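Local atomic coordinates of copper-transporting ATPase PAA1, chloroplastic (Arabidopsis thaliana, PDB entry 5LBD), a protein that moves monovalent copper across the plastid envelope at the expense of ATP, supplying the stroma, and is represented here by its nucleotide-binding N-domain. Residues A[8-13]-A[24-29]. The protein carries 2 engineered substitutions. Sequence-based numbering, arbitrary orientation.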
loop_
_atom_site.group_PDB
_atom_site.type_symbol
_atom_site.label_atom_id
_atom_site.label_comp_id
_atom_site.label_asym_id
_atom_site.label_seq_id
_atom_site.Cartn_x
_atom_site.Cartn_y
_atom_site.Cartn_z
ATOM N N THR A 8 -8.870 -7.618 -4.447
ATOM C CA THR A 8 -9.448 -8.055 -5.712
ATOM C C THR A 8 -8.749 -7.461 -6.918
ATOM O O THR A 8 -8.572 -8.148 -7.933
ATOM C CB THR A 8 -10.943 -7.730 -5.764
ATOM O OG1 THR A 8 -11.146 -6.326 -5.617
ATOM C CG2 THR A 8 -11.664 -8.456 -4.659
ATOM N N GLU A 9 -8.319 -6.214 -6.828
ATOM C CA GLU A 9 -7.761 -5.533 -7.979
ATOM C C GLU A 9 -6.670 -4.586 -7.523
ATOM O O GLU A 9 -6.834 -3.853 -6.542
ATOM C CB GLU A 9 -8.829 -4.765 -8.741
ATOM C CG GLU A 9 -8.340 -4.211 -10.063
ATOM C CD GLU A 9 -9.444 -3.516 -10.851
ATOM O OE1 GLU A 9 -10.533 -3.311 -10.274
ATOM O OE2 GLU A 9 -9.239 -3.195 -12.047
ATOM N N VAL A 10 -5.567 -4.590 -8.258
ATOM C CA VAL A 10 -4.507 -3.613 -8.096
ATOM C C VAL A 10 -4.440 -2.818 -9.384
ATOM O O VAL A 10 -4.274 -3.404 -10.461
ATOM C CB VAL A 10 -3.154 -4.267 -7.790
ATOM C CG1 VAL A 10 -2.098 -3.244 -7.564
ATOM C CG2 VAL A 10 -3.271 -5.167 -6.551
ATOM N N ILE A 11 -4.601 -1.489 -9.289
ATOM C CA ILE A 11 -4.647 -0.611 -10.454
ATOM C C ILE A 11 -3.410 0.283 -10.457
ATOM O O ILE A 11 -3.115 0.934 -9.447
ATOM C CB ILE A 11 -5.932 0.228 -10.450
ATOM C CG1 ILE A 11 -7.157 -0.684 -10.345
ATOM C CG2 ILE A 11 -6.012 1.081 -11.716
ATOM C CD1 ILE A 11 -8.459 0.034 -10.200
ATOM N N ILE A 12 -2.736 0.360 -11.601
ATOM C CA ILE A 12 -1.429 1.004 -11.741
ATOM C C ILE A 12 -1.540 2.125 -12.766
ATOM O O ILE A 12 -2.008 1.888 -13.883
ATOM C CB ILE A 12 -0.333 0.023 -12.197
ATOM C CG1 ILE A 12 -0.298 -1.234 -11.336
ATOM C CG2 ILE A 12 1.017 0.734 -12.205
ATOM C CD1 ILE A 12 0.035 -0.974 -9.930
ATOM N N PRO A 13 -1.045 3.334 -12.479
ATOM C CA PRO A 13 -1.049 4.436 -13.448
ATOM C C PRO A 13 0.169 4.466 -14.357
ATOM O O PRO A 13 0.076 5.190 -15.370
ATOM C CB PRO A 13 -1.069 5.668 -12.557
ATOM C CG PRO A 13 -0.282 5.239 -11.371
ATOM C CD PRO A 13 -0.495 3.765 -11.184
ATOM N N TRP A 24 5.943 0.805 -10.994
ATOM C CA TRP A 24 5.876 -0.415 -10.204
ATOM C C TRP A 24 4.766 -1.294 -10.755
ATOM O O TRP A 24 3.687 -0.804 -11.107
ATOM C CB TRP A 24 5.601 -0.091 -8.735
ATOM C CG TRP A 24 6.555 0.907 -8.233
ATOM C CD1 TRP A 24 6.388 2.274 -8.202
ATOM C CD2 TRP A 24 7.858 0.650 -7.725
ATOM N NE1 TRP A 24 7.513 2.865 -7.715
ATOM C CE2 TRP A 24 8.424 1.892 -7.393
ATOM C CE3 TRP A 24 8.600 -0.507 -7.491
ATOM C CZ2 TRP A 24 9.691 2.013 -6.855
ATOM C CZ3 TRP A 24 9.866 -0.374 -6.953
ATOM C CH2 TRP A 24 10.392 0.869 -6.640
ATOM N N SER A 25 5.015 -2.592 -10.793
ATOM C CA SER A 25 4.008 -3.518 -11.276
ATOM C C SER A 25 2.979 -3.792 -10.188
ATOM O O SER A 25 3.148 -3.421 -9.019
ATOM C CB SER A 25 4.665 -4.829 -11.708
ATOM O OG SER A 25 5.098 -5.491 -10.525
ATOM N N GLU A 26 1.919 -4.516 -10.574
ATOM C CA GLU A 26 0.909 -4.914 -9.603
ATOM C C GLU A 26 1.529 -5.729 -8.478
ATOM O O GLU A 26 1.232 -5.491 -7.295
ATOM C CB GLU A 26 -0.207 -5.694 -10.284
ATOM C CG GLU A 26 -1.007 -4.858 -11.292
ATOM C CD GLU A 26 -2.198 -5.568 -11.908
ATOM O OE1 GLU A 26 -2.620 -6.595 -11.357
ATOM O OE2 GLU A 26 -2.734 -5.059 -12.939
ATOM N N VAL A 27 2.402 -6.684 -8.800
ATOM C CA VAL A 27 2.944 -7.500 -7.717
ATOM C C VAL A 27 3.962 -6.724 -6.896
ATOM O O VAL A 27 4.077 -6.936 -5.684
ATOM C CB VAL A 27 3.553 -8.807 -8.240
ATOM C CG1 VAL A 27 2.508 -9.619 -8.978
ATOM C CG2 VAL A 27 4.755 -8.541 -9.124
ATOM N N GLU A 28 4.712 -5.813 -7.517
ATOM C CA GLU A 28 5.646 -5.020 -6.731
ATOM C C GLU A 28 4.917 -4.106 -5.764
ATOM O O GLU A 28 5.376 -3.914 -4.636
ATOM C CB GLU A 28 6.531 -4.193 -7.652
ATOM C CG GLU A 28 7.496 -5.038 -8.490
ATOM C CD GLU A 28 8.245 -4.235 -9.523
ATOM O OE1 GLU A 28 9.419 -4.559 -9.793
ATOM O OE2 GLU A 28 7.645 -3.299 -10.105
ATOM N N VAL A 29 3.794 -3.524 -6.206
ATOM C CA VAL A 29 2.992 -2.671 -5.326
ATOM C C VAL A 29 2.487 -3.463 -4.139
ATOM O O VAL A 29 2.550 -2.995 -2.991
ATOM C CB VAL A 29 1.828 -2.039 -6.110
ATOM C CG1 VAL A 29 0.739 -1.544 -5.169
ATOM C CG2 VAL A 29 2.380 -0.943 -6.980
#
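In the nucleotide-binding domain of this P1B-type ATPase, the first turn of helix 26-37 packs through Glu26 and Val29 on Val10 of strand 7-11, an outermost strand of the six-stranded antiparallel sheet, and on Ile12 just beyond its end. Val10 and Ile12, two apart in extended chain, both point toward the helix. In Ile12, chi1 of -51° sets CG1 anti to the carbonyl carbon, 3.7 Å from Glu26 CG. Ile12 CD1 lies 3.8 Å from Val29 CG2, and Ile12 CG2 approaches Trp24 O at 3.3 Å. An alanine in place of Ile12 would probably leave Val29 CG2 without its CD1 neighbour and open a gap beside Glu26 CG. Val10 CG1 lies 4.0 Å from Glu26 CA and also meets Val29 CG1; Val29 touches Ala126 of the adjoining strand 123-130 as well. The Glu26 chain, extended beyond CG, brings CD to 3.3 Å from Val10 O. Glu26 OE2 lies 3.4 Å from Val10 O, and as both are acceptors the pair is not a hydrogen bond. A capping box fixes the start of the helix: Glu28 N donates to Ser25 OG (3.0 Å), while Ser25 N reaches Glu28 OE2 at 2.8 Å, nearly straight at 169° and on the anti side of the carboxylate.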